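Local coordinates for 4-alpha-glucanotransferase (Corynebacterium glutamicum, PDB 5B68), which is an amylomaltase-family protein whose chain combines an N-terminal beta sandwich domain with a larger domain of the TIM-barrel class, at residues A575-L580 against Q660-T665; I325-W330 against G394-Q399; A97-E102 against H144-K149; D211-L216 against A377-G382. All coordinates share one frame; numbering follows the deposited sequence. Where two conformers were deposited one is given.

How the interactions relate
The four contacts sample different ways in which one large chain is held together. Interaction 4 pairs two neighbouring strands of the parallel barrel sheet near their N-terminal ends; interactions 1 and 2 join helices to loop or short-helix elements of the same family domain, their centres about 33 and 35 Å from that of interaction 4. Interaction 3 belongs to the N-terminal beta sandwich, with its centre about 56 Å from the centre of interaction 1, on the other side of the chain's middle. None touches another; interactions 1 and 4 come closest, about 13 Å between nearest atoms. Interaction 1 binds a sulfate ion, probably from the crystallisation liquor; other sulfates lie near Ser380 and Lys145.

Interaction 1 of 4, residues A575-L580 against Q660-T665; sequences ALRERL and QNQPGT. With SO4 (sulfate ion), chain E.
Leu576 and Gln662 reach toward each other tip to tip where, within the TIM-barrel family domain, helix 572-579 packs on a type II beta turn, Gln662 to Thr665, in the long loop after helix 650-654. The CD2 methyl of Leu576 lies 3.5 Å from Gln662 NE2, a contact of hydrocarbon with amide. The leucine's CG stands anti to the backbone N (chi1 -175°), on a side chain whose first bond already heads for the loop. One residue on, Arg577 crosses Gln662 at about a right angle and touches with its methylene stem: Arg577 CG is 3.7 Å from Gln662 OE1. The guanidinium plane is turned 25° from the amide plane, and the arginine also meets Tyr418 and Glu590. The amide thus lies across the arginine stem, with NE2 also reaching the leucine methyl, through van der Waals contact alone. A turn further along, Leu580 sets its CD1 methyl 3.6 Å from Thr665 CG2, again with side chains nearly perpendicular.

The turn is also bonded within itself. Gln662 O accepts two bonds, the turn-closing one from Thr665 N at 3.1 Å and a very short one from Thr665 OG1, at 2.5 Å. Asn672 bonds to both ends, taking Gln662 N and pairing with Thr665 OG1. On the side turned from the helix, the loop holds a sulfate ion: Asn661 ND2 donates to sulfate O1 at 3.0 Å, and Gly664 N donates to sulfate O4, also at 3.0 Å, with an N-H...O angle of 150°.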
# COMPACT_ATOMS: atom_id res chain seq x y z
N ALA A 575 6.04 7.41 27.54
CA ALA A 575 6.95 6.50 28.24
C ALA A 575 7.80 5.69 27.26
O ALA A 575 8.98 5.48 27.51
CB ALA A 575 6.18 5.56 29.17
N LEU A 576 7.22 5.27 26.14
CA LEU A 576 7.92 4.44 25.15
C LEU A 576 8.97 5.28 24.41
O LEU A 576 10.10 4.84 24.28
CB LEU A 576 6.93 3.80 24.14
CG LEU A 576 7.61 2.83 23.16
CD1 LEU A 576 8.38 1.73 23.89
CD2 LEU A 576 6.61 2.22 22.17
N ARG A 577 8.61 6.48 23.96
CA ARG A 577 9.58 7.34 23.26
C ARG A 577 10.75 7.73 24.20
O ARG A 577 11.91 7.73 23.78
CB ARG A 577 8.90 8.56 22.63
CG ARG A 577 8.12 8.27 21.33
CD ARG A 577 7.86 9.53 20.49
NE ARG A 577 6.98 10.49 21.19
CZ ARG A 577 6.85 11.79 20.92
NH1 ARG A 577 7.53 12.37 19.92
NH2 ARG A 577 6.03 12.53 21.66
N GLU A 578 10.44 7.99 25.46
CA GLU A 578 11.46 8.32 26.47
C GLU A 578 12.45 7.21 26.74
O GLU A 578 13.66 7.45 26.79
CB GLU A 578 10.79 8.77 27.79
CG GLU A 578 11.74 9.19 28.90
CD GLU A 578 12.86 10.17 28.46
OE1 GLU A 578 13.87 10.26 29.19
OE2 GLU A 578 12.73 10.86 27.41
N ARG A 579 11.97 5.97 26.88
CA ARG A 579 12.87 4.89 27.19
C ARG A 579 13.70 4.47 25.99
O ARG A 579 14.76 3.90 26.16
CB ARG A 579 12.17 3.69 27.85
CG ARG A 579 11.26 2.84 27.01
CD ARG A 579 10.64 1.82 27.94
NE ARG A 579 9.61 0.97 27.37
CZ ARG A 579 8.28 1.09 27.56
NH1 ARG A 579 7.73 2.06 28.30
NH2 ARG A 579 7.48 0.20 26.98
N LEU A 580 13.25 4.79 24.78
CA LEU A 580 14.07 4.51 23.62
C LEU A 580 14.99 5.70 23.33
O LEU A 580 15.83 5.59 22.45
CB LEU A 580 13.22 4.14 22.41
CG LEU A 580 12.27 2.97 22.62
CD1 LEU A 580 11.39 2.82 21.37
CD2 LEU A 580 12.94 1.64 23.01
N GLN A 660 2.93 -1.73 18.35
CA GLN A 660 3.45 -2.68 17.37
C GLN A 660 4.68 -2.06 16.67
O GLN A 660 5.63 -2.79 16.32
CB GLN A 660 2.38 -2.96 16.30
CG GLN A 660 2.75 -4.10 15.32
CD GLN A 660 3.04 -5.43 15.96
OE1 GLN A 660 4.20 -5.85 16.05
NE2 GLN A 660 1.98 -6.16 16.41
N ASN A 661 4.57 -0.77 16.39
CA ASN A 661 5.64 -0.01 15.72
C ASN A 661 5.81 1.32 16.44
O ASN A 661 4.80 1.98 16.75
CB ASN A 661 5.23 0.27 14.27
CG ASN A 661 6.33 1.01 13.45
OD1 ASN A 661 7.49 0.66 13.52
ND2 ASN A 661 5.94 2.00 12.67
N GLN A 662 7.06 1.73 16.68
CA GLN A 662 7.35 3.11 17.12
C GLN A 662 8.01 3.81 15.93
O GLN A 662 9.16 3.47 15.62
CB GLN A 662 8.26 3.13 18.37
CG GLN A 662 8.64 4.53 18.79
CD GLN A 662 7.41 5.38 19.07
OE1 GLN A 662 7.13 6.36 18.38
NE2 GLN A 662 6.64 4.96 20.06
N PRO A 663 7.28 4.70 15.20
CA PRO A 663 7.89 5.30 13.99
C PRO A 663 9.21 6.00 14.28
O PRO A 663 9.41 6.49 15.42
CB PRO A 663 6.81 6.29 13.48
CG PRO A 663 5.53 5.60 13.87
CD PRO A 663 5.82 4.98 15.22
N GLY A 664 10.14 5.92 13.33
CA GLY A 664 11.47 6.49 13.52
C GLY A 664 12.30 5.88 14.65
O GLY A 664 13.17 6.56 15.24
N THR A 665 12.01 4.63 15.01
CA THR A 665 12.95 3.80 15.75
C THR A 665 13.32 2.69 14.82
O THR A 665 12.59 2.41 13.87
CB THR A 665 12.35 3.13 17.00
OG1 THR A 665 11.20 2.38 16.63
CG2 THR A 665 11.98 4.18 18.05
S SO4 E . 8.80 3.83 10.38
O1 SO4 E . 7.96 2.61 10.53
O2 SO4 E . 9.14 3.91 8.94
O3 SO4 E . 8.00 5.02 10.77
O4 SO4 E . 9.96 3.81 11.27

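Interaction 2 of 4, residues I325-W330 against G394-Q399; sequences IDFATW and GGADAQ
The indole of Trp330 lies with one face over Ala396 in a CH-pi contact that joins the long helix 307-338 to the first turn of the short helix 396-400, within the TIM-barrel family domain. Ala396 CA sits 3.5 Å from the centroid of the five-membered ring, only 10° off its normal. The methyl of the same residue shifts toward the benzo ring, Ala396 CB being 3.5 Å from Trp330 CE3. The tryptophan's CG is anti to the backbone N (chi1 177°), carried on a first side-chain bond directed at the short helix.

Gly395, the N-cap of that helix, continues the packing along the six-membered ring, its carbonyl carbon 3.7 Å from Trp330 CZ2. Phe327, one turn earlier on the long helix, offers its ring edge to the same methyl, with Phe327 CD1 3.9 Å from Ala396 CB; its ring also stacks with Phe242. Ala396 CB is therefore wedged between a face and an edge, while Ala396 N bonds to Thr238 OG1. Gln399 comes to the indole rim near the ring plane, the two planes 73° apart, and its amide end meets Trp330 CD1 with both Gln399 OE1 and Gln399 NE2, each 3.5 Å away.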
# COMPACT_ATOMS: atom_id res chain seq x y z
N ILE A 325 6.70 -15.40 -13.62
CA ILE A 325 7.95 -16.10 -13.95
C ILE A 325 9.15 -15.28 -13.58
O ILE A 325 10.09 -15.82 -13.03
CB ILE A 325 8.00 -16.38 -15.46
CG1 ILE A 325 6.89 -17.32 -15.83
CG2 ILE A 325 9.38 -16.92 -15.86
CD1 ILE A 325 6.59 -17.44 -17.31
N ASP A 326 9.12 -13.93 -13.82
CA ASP A 326 10.21 -13.04 -13.45
C ASP A 326 10.48 -12.99 -11.94
O ASP A 326 11.63 -13.04 -11.47
CB ASP A 326 9.99 -11.59 -13.94
CG ASP A 326 9.97 -11.47 -15.49
OD1 ASP A 326 10.42 -12.38 -16.20
OD2 ASP A 326 9.45 -10.43 -15.94
N PHE A 327 9.39 -12.85 -11.16
CA PHE A 327 9.51 -12.82 -9.71
C PHE A 327 10.15 -14.18 -9.21
O PHE A 327 11.06 -14.18 -8.40
CB PHE A 327 8.12 -12.69 -9.08
CG PHE A 327 8.14 -12.90 -7.58
CD1 PHE A 327 8.71 -11.96 -6.80
CD2 PHE A 327 7.59 -14.04 -7.01
CE1 PHE A 327 8.73 -12.12 -5.42
CE2 PHE A 327 7.61 -14.20 -5.65
CZ PHE A 327 8.21 -13.26 -4.87
N ALA A 328 9.61 -15.26 -9.69
CA ALA A 328 9.99 -16.61 -9.26
C ALA A 328 11.45 -16.92 -9.68
O ALA A 328 12.17 -17.55 -8.94
CB ALA A 328 9.06 -17.63 -9.84
N THR A 329 11.84 -16.41 -10.83
CA THR A 329 13.22 -16.61 -11.31
C THR A 329 14.18 -15.82 -10.44
O THR A 329 15.23 -16.31 -10.07
CB THR A 329 13.37 -16.19 -12.78
OG1 THR A 329 12.46 -16.95 -13.58
CG2 THR A 329 14.82 -16.34 -13.23
N TRP A 330 13.83 -14.59 -10.07
CA TRP A 330 14.57 -13.79 -9.15
C TRP A 330 14.71 -14.55 -7.81
O TRP A 330 15.82 -14.56 -7.24
CB TRP A 330 13.94 -12.39 -8.92
CG TRP A 330 14.64 -11.55 -7.92
CD1 TRP A 330 15.60 -10.63 -8.14
CD2 TRP A 330 14.40 -11.54 -6.49
NE1 TRP A 330 16.02 -10.08 -6.94
CE2 TRP A 330 15.30 -10.64 -5.93
CE3 TRP A 330 13.51 -12.23 -5.67
CZ2 TRP A 330 15.35 -10.39 -4.54
CZ3 TRP A 330 13.57 -11.99 -4.25
CH2 TRP A 330 14.47 -11.09 -3.74
N GLY A 394 17.03 -3.23 -3.28
CA GLY A 394 17.81 -4.32 -3.88
C GLY A 394 17.01 -5.55 -4.19
O GLY A 394 17.57 -6.61 -4.34
N GLY A 395 15.67 -5.45 -4.26
CA GLY A 395 14.83 -6.62 -4.30
C GLY A 395 14.27 -7.02 -5.66
O GLY A 395 14.76 -6.57 -6.68
N ALA A 396 13.24 -7.82 -5.65
CA ALA A 396 12.71 -8.43 -6.86
C ALA A 396 12.17 -7.38 -7.85
O ALA A 396 12.55 -7.39 -9.05
CB ALA A 396 11.63 -9.46 -6.52
N ASP A 397 11.25 -6.50 -7.37
CA ASP A 397 10.67 -5.49 -8.25
C ASP A 397 11.78 -4.50 -8.71
O ASP A 397 11.73 -4.00 -9.82
CB ASP A 397 9.51 -4.73 -7.61
CG ASP A 397 8.18 -5.48 -7.62
OD1 ASP A 397 8.04 -6.62 -8.00
OD2 ASP A 397 7.17 -4.87 -7.15
N ALA A 398 12.75 -4.19 -7.85
CA ALA A 398 13.83 -3.24 -8.18
C ALA A 398 14.55 -3.76 -9.39
O ALA A 398 14.92 -2.99 -10.25
CB ALA A 398 14.81 -3.06 -6.99
N GLN A 399 14.71 -5.07 -9.48
CA GLN A 399 15.31 -5.70 -10.66
C GLN A 399 14.32 -5.82 -11.83
O GLN A 399 14.63 -5.34 -12.95
CB GLN A 399 15.91 -7.09 -10.33
CG GLN A 399 16.27 -7.90 -11.60
CD GLN A 399 16.75 -9.29 -11.28
OE1 GLN A 399 16.08 -10.28 -11.59
NE2 GLN A 399 17.87 -9.37 -10.56

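Interaction 3 of 4, residues A97-E102 against H144-K149; sequences ADVHIE and HKLHLK
His147 O is gripped by three groups: His100 N donates to it at 3.0 Å, a water donates at 3.2 Å, and the CA-H of Val99 points at it as well. This is the middle of an antiparallel pairing in the N-terminal beta sandwich domain, strand 98-102 against strand 142-150. Asp98 with Lys149, His100 with His147 and Glu102 with Lys145 form hydrogen-bonded pairs, each closed by two backbone bonds; His147 N to His100 O, at 2.8 Å, is almost straight (171°). Between them lie the non-hydrogen-bonded pairs Val99-Leu148 and Ile101-Leu146.

The face bearing these four aliphatic residues is greasy. Leu146 CD2 rests 3.6 Å from Ile101 CG1, the two chains side by side and pointing the same way, and Val89 and Phe87 of strand 86-92 pack on this layer.

On the other face, chi1 of 73° sets His100 CG between backbone N and carbonyl carbon, and one face of the ring lies over the CB of His147, with His100 CE1 3.5 Å from His147 CB. The imidazoles are nearly parallel (16°) but slid so far apart that they scarcely overlap. The same water bonds to His100 ND1 at 2.7 Å, and Lys145 turns away to a salt bridge with Glu156.

Glu102 OE2 lies 4.7 Å from His147 NE2, without contact. Its charge could favour protonation of that histidine, although the neighbouring imidazole, if charged, would oppose it.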
# COMPACT_ATOMS: atom_id res chain seq x y z
N ALA A 97 -2.10 8.90 -41.26
CA ALA A 97 -2.31 8.70 -39.84
C ALA A 97 -3.58 7.86 -39.62
O ALA A 97 -4.66 8.38 -39.35
CB ALA A 97 -2.36 10.02 -39.14
N ASP A 98 -3.48 6.56 -39.87
CA ASP A 98 -4.63 5.68 -39.67
C ASP A 98 -4.55 5.27 -38.20
O ASP A 98 -3.53 4.75 -37.76
CB ASP A 98 -4.61 4.46 -40.56
CG ASP A 98 -4.54 4.81 -42.04
OD1 ASP A 98 -5.00 5.90 -42.37
OD2 ASP A 98 -3.98 4.01 -42.83
N VAL A 99 -5.61 5.58 -37.46
CA VAL A 99 -5.71 5.33 -36.00
C VAL A 99 -7.00 4.56 -35.73
O VAL A 99 -8.03 4.86 -36.31
CB VAL A 99 -5.70 6.63 -35.15
CG1 VAL A 99 -5.78 6.32 -33.64
CG2 VAL A 99 -4.49 7.49 -35.47
N HIS A 100 -6.92 3.53 -34.90
CA HIS A 100 -8.13 2.90 -34.38
C HIS A 100 -7.88 2.39 -32.95
O HIS A 100 -6.76 2.47 -32.46
CB HIS A 100 -8.60 1.76 -35.30
CG HIS A 100 -7.76 0.55 -35.23
ND1 HIS A 100 -6.57 0.40 -35.93
CD2 HIS A 100 -7.96 -0.61 -34.58
CE1 HIS A 100 -6.05 -0.78 -35.64
NE2 HIS A 100 -6.87 -1.41 -34.83
N ILE A 101 -8.99 1.96 -32.33
CA ILE A 101 -8.99 1.41 -31.01
C ILE A 101 -9.25 -0.09 -31.06
O ILE A 101 -10.19 -0.55 -31.74
CB ILE A 101 -10.07 2.12 -30.16
CG1 ILE A 101 -9.76 3.61 -30.01
CG2 ILE A 101 -10.26 1.40 -28.81
CD1 ILE A 101 -10.95 4.38 -29.49
N GLU A 102 -8.51 -0.87 -30.26
CA GLU A 102 -8.85 -2.26 -30.00
C GLU A 102 -9.18 -2.32 -28.52
O GLU A 102 -8.36 -2.03 -27.70
CB GLU A 102 -7.68 -3.19 -30.37
CG GLU A 102 -8.03 -4.62 -29.89
CD GLU A 102 -7.40 -5.78 -30.65
OE1 GLU A 102 -7.05 -6.76 -29.95
OE2 GLU A 102 -7.33 -5.74 -31.93
N HIS A 144 -7.72 -0.93 -22.90
CA HIS A 144 -7.77 -0.92 -24.35
C HIS A 144 -6.45 -0.47 -24.97
O HIS A 144 -5.48 -0.24 -24.28
CB HIS A 144 -8.91 -0.03 -24.82
CG HIS A 144 -10.16 -0.20 -24.01
ND1 HIS A 144 -10.65 -1.44 -23.67
CD2 HIS A 144 -10.97 0.70 -23.42
CE1 HIS A 144 -11.74 -1.29 -22.95
NE2 HIS A 144 -11.95 -0.01 -22.77
N LYS A 145 -6.42 -0.41 -26.30
CA LYS A 145 -5.26 0.07 -27.00
C LYS A 145 -5.61 1.01 -28.15
O LYS A 145 -6.59 0.82 -28.81
CB LYS A 145 -4.49 -1.11 -27.57
CG LYS A 145 -3.77 -1.93 -26.52
CD LYS A 145 -2.57 -2.62 -27.14
CE LYS A 145 -1.88 -3.53 -26.16
NZ LYS A 145 -1.06 -4.53 -26.89
N LEU A 146 -4.74 1.98 -28.37
CA LEU A 146 -4.76 2.78 -29.56
C LEU A 146 -3.70 2.25 -30.49
O LEU A 146 -2.60 1.96 -30.10
CB LEU A 146 -4.50 4.25 -29.26
CG LEU A 146 -5.68 5.09 -28.79
CD1 LEU A 146 -5.21 6.34 -28.07
CD2 LEU A 146 -6.61 5.43 -29.94
N HIS A 147 -4.06 2.10 -31.75
CA HIS A 147 -3.13 1.62 -32.77
C HIS A 147 -2.98 2.60 -33.93
O HIS A 147 -4.00 3.11 -34.47
CB HIS A 147 -3.68 0.36 -33.36
CG HIS A 147 -3.63 -0.81 -32.47
ND1 HIS A 147 -2.49 -1.56 -32.33
CD2 HIS A 147 -4.58 -1.42 -31.74
CE1 HIS A 147 -2.73 -2.57 -31.52
NE2 HIS A 147 -3.99 -2.52 -31.15
N LEU A 148 -1.74 2.84 -34.34
CA LEU A 148 -1.42 3.77 -35.42
C LEU A 148 -0.67 3.01 -36.51
O LEU A 148 0.32 2.31 -36.25
CB LEU A 148 -0.58 4.91 -34.92
CG LEU A 148 0.18 5.79 -35.90
CD1 LEU A 148 -0.90 6.54 -36.67
CD2 LEU A 148 1.21 6.77 -35.36
N LYS A 149 -1.16 3.20 -37.75
CA LYS A 149 -0.42 2.73 -38.94
C LYS A 149 -0.15 3.92 -39.84
O LYS A 149 -1.04 4.73 -40.12
CB LYS A 149 -1.15 1.60 -39.69
CG LYS A 149 -0.36 1.03 -40.84
CD LYS A 149 -0.98 -0.27 -41.35
CE LYS A 149 -0.22 -0.82 -42.54
NZ LYS A 149 -0.32 0.17 -43.66
O HOH W 1 -0.86 3.55 -43.66
O HOH W 2 -4.70 1.77 -37.30

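Interaction 4 of 4, residues D211-L216 against A377-G382; sequences DGADFL and AGMSIG
Asp214 receives three backbone N-H groups from residues 380-382, where the loop runs into strand 382-387, two on its carbonyl and one on its side chain. Asp214 O accepts from Ile381 N and from Gly382 N, each at 3.0 Å, so one oxygen ties down two successive peptides. Asp214 OD1 takes Ser380 N, likewise at 3.0 Å and nearly straight (166°), on the anti side and 34° out of the carboxylate plane; OD2 of the same group forms a salt bridge with Arg177. A fourth bond, Leu216 N to Gly382 O at 2.9 Å, comes in from above the carbonyl plane. Beside it the CA-H of Phe215 approaches that oxygen too, and Phe215 and Gly382 make a parallel bridge.

The apolar contacts divide into two groups. Met379, extended beyond CG, runs alongside residues 213-216: Met379 CE lies 3.9 Å from Ala213 CB and 4.3 Å from Leu216 CB. Phe215 and Ile381 run side by side, pointing the same way, with Phe215 CB 3.8 Å from Ile381 CG2.

Gly378, with positive phi (110°), ends helix 349-376 in a Schellman motif and leads the chain into this pairing. Strand 215-218 sits between 177-182 and 382-387 in the parallel barrel sheet, joined here near the strands' N-terminal ends, opposite the end where TIM barrels carry their active sites. Met379 and Ala213 meet Val208 of helix 198-209, whereas Phe215 and Ile381 reach strand 645-649 at Cys647 and Leu645.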
# COMPACT_ATOMS: atom_id res chain seq x y z
N ASP A 211 -19.85 -10.57 15.64
CA ASP A 211 -20.22 -9.41 16.41
C ASP A 211 -20.44 -8.13 15.63
O ASP A 211 -20.53 -7.08 16.28
CB ASP A 211 -19.25 -9.22 17.57
CG ASP A 211 -19.13 -10.47 18.37
OD1 ASP A 211 -20.15 -10.85 18.96
OD2 ASP A 211 -18.09 -11.13 18.36
N GLY A 212 -20.59 -8.24 14.32
CA GLY A 212 -20.99 -7.11 13.52
C GLY A 212 -19.98 -6.53 12.54
O GLY A 212 -20.31 -5.67 11.82
N ALA A 213 -18.72 -6.96 12.59
CA ALA A 213 -17.72 -6.41 11.71
C ALA A 213 -18.04 -6.75 10.27
O ALA A 213 -18.34 -7.91 9.98
CB ALA A 213 -16.35 -6.98 12.09
N ASP A 214 -17.91 -5.77 9.37
CA ASP A 214 -18.10 -5.98 7.92
C ASP A 214 -16.77 -6.06 7.13
O ASP A 214 -16.82 -6.47 5.93
CB ASP A 214 -19.02 -4.93 7.33
CG ASP A 214 -20.50 -5.35 7.40
OD1 ASP A 214 -20.77 -6.51 7.04
OD2 ASP A 214 -21.34 -4.55 7.91
N PHE A 215 -15.66 -5.75 7.77
CA PHE A 215 -14.37 -5.97 7.15
C PHE A 215 -13.32 -6.30 8.18
O PHE A 215 -13.49 -6.01 9.34
CB PHE A 215 -13.95 -4.75 6.33
CG PHE A 215 -13.75 -3.52 7.13
CD1 PHE A 215 -12.53 -3.24 7.68
CD2 PHE A 215 -14.76 -2.62 7.31
CE1 PHE A 215 -12.33 -2.11 8.42
CE2 PHE A 215 -14.57 -1.48 8.04
CZ PHE A 215 -13.35 -1.22 8.59
N LEU A 216 -12.25 -6.93 7.73
CA LEU A 216 -11.07 -7.14 8.52
C LEU A 216 -9.87 -6.54 7.76
O LEU A 216 -9.42 -7.08 6.76
CB LEU A 216 -10.83 -8.63 8.78
CG LEU A 216 -9.61 -8.94 9.61
CD1 LEU A 216 -9.76 -8.45 11.04
CD2 LEU A 216 -9.37 -10.42 9.55
N ALA A 377 -19.30 -15.68 6.45
CA ALA A 377 -19.64 -15.28 7.79
C ALA A 377 -20.50 -14.04 7.90
O ALA A 377 -20.85 -13.65 9.01
CB ALA A 377 -18.39 -15.11 8.60
N GLY A 378 -20.80 -13.39 6.80
CA GLY A 378 -21.65 -12.21 6.74
C GLY A 378 -21.00 -10.89 6.43
O GLY A 378 -21.68 -9.85 6.36
N MET A 379 -19.69 -10.85 6.26
CA MET A 379 -19.05 -9.58 5.96
C MET A 379 -19.45 -9.05 4.58
O MET A 379 -19.34 -9.75 3.60
CB MET A 379 -17.54 -9.70 6.03
CG MET A 379 -16.98 -9.96 7.41
SD MET A 379 -15.23 -9.56 7.52
CE MET A 379 -15.05 -9.32 9.28
N SER A 380 -19.89 -7.80 4.53
CA SER A 380 -20.18 -7.10 3.30
C SER A 380 -18.95 -6.79 2.44
O SER A 380 -19.01 -6.76 1.23
CB SER A 380 -21.02 -5.85 3.55
OG SER A 380 -20.26 -4.80 4.05
N ILE A 381 -17.85 -6.49 3.12
CA ILE A 381 -16.59 -6.20 2.46
C ILE A 381 -15.62 -7.38 2.51
O ILE A 381 -15.16 -7.81 1.49
CB ILE A 381 -15.94 -4.97 3.11
CG1 ILE A 381 -16.80 -3.75 2.84
CG2 ILE A 381 -14.53 -4.74 2.61
CD1 ILE A 381 -16.59 -2.64 3.82
N GLY A 382 -15.39 -7.93 3.68
CA GLY A 382 -14.39 -8.97 3.81
C GLY A 382 -13.01 -8.46 4.19
O GLY A 382 -12.87 -7.53 4.93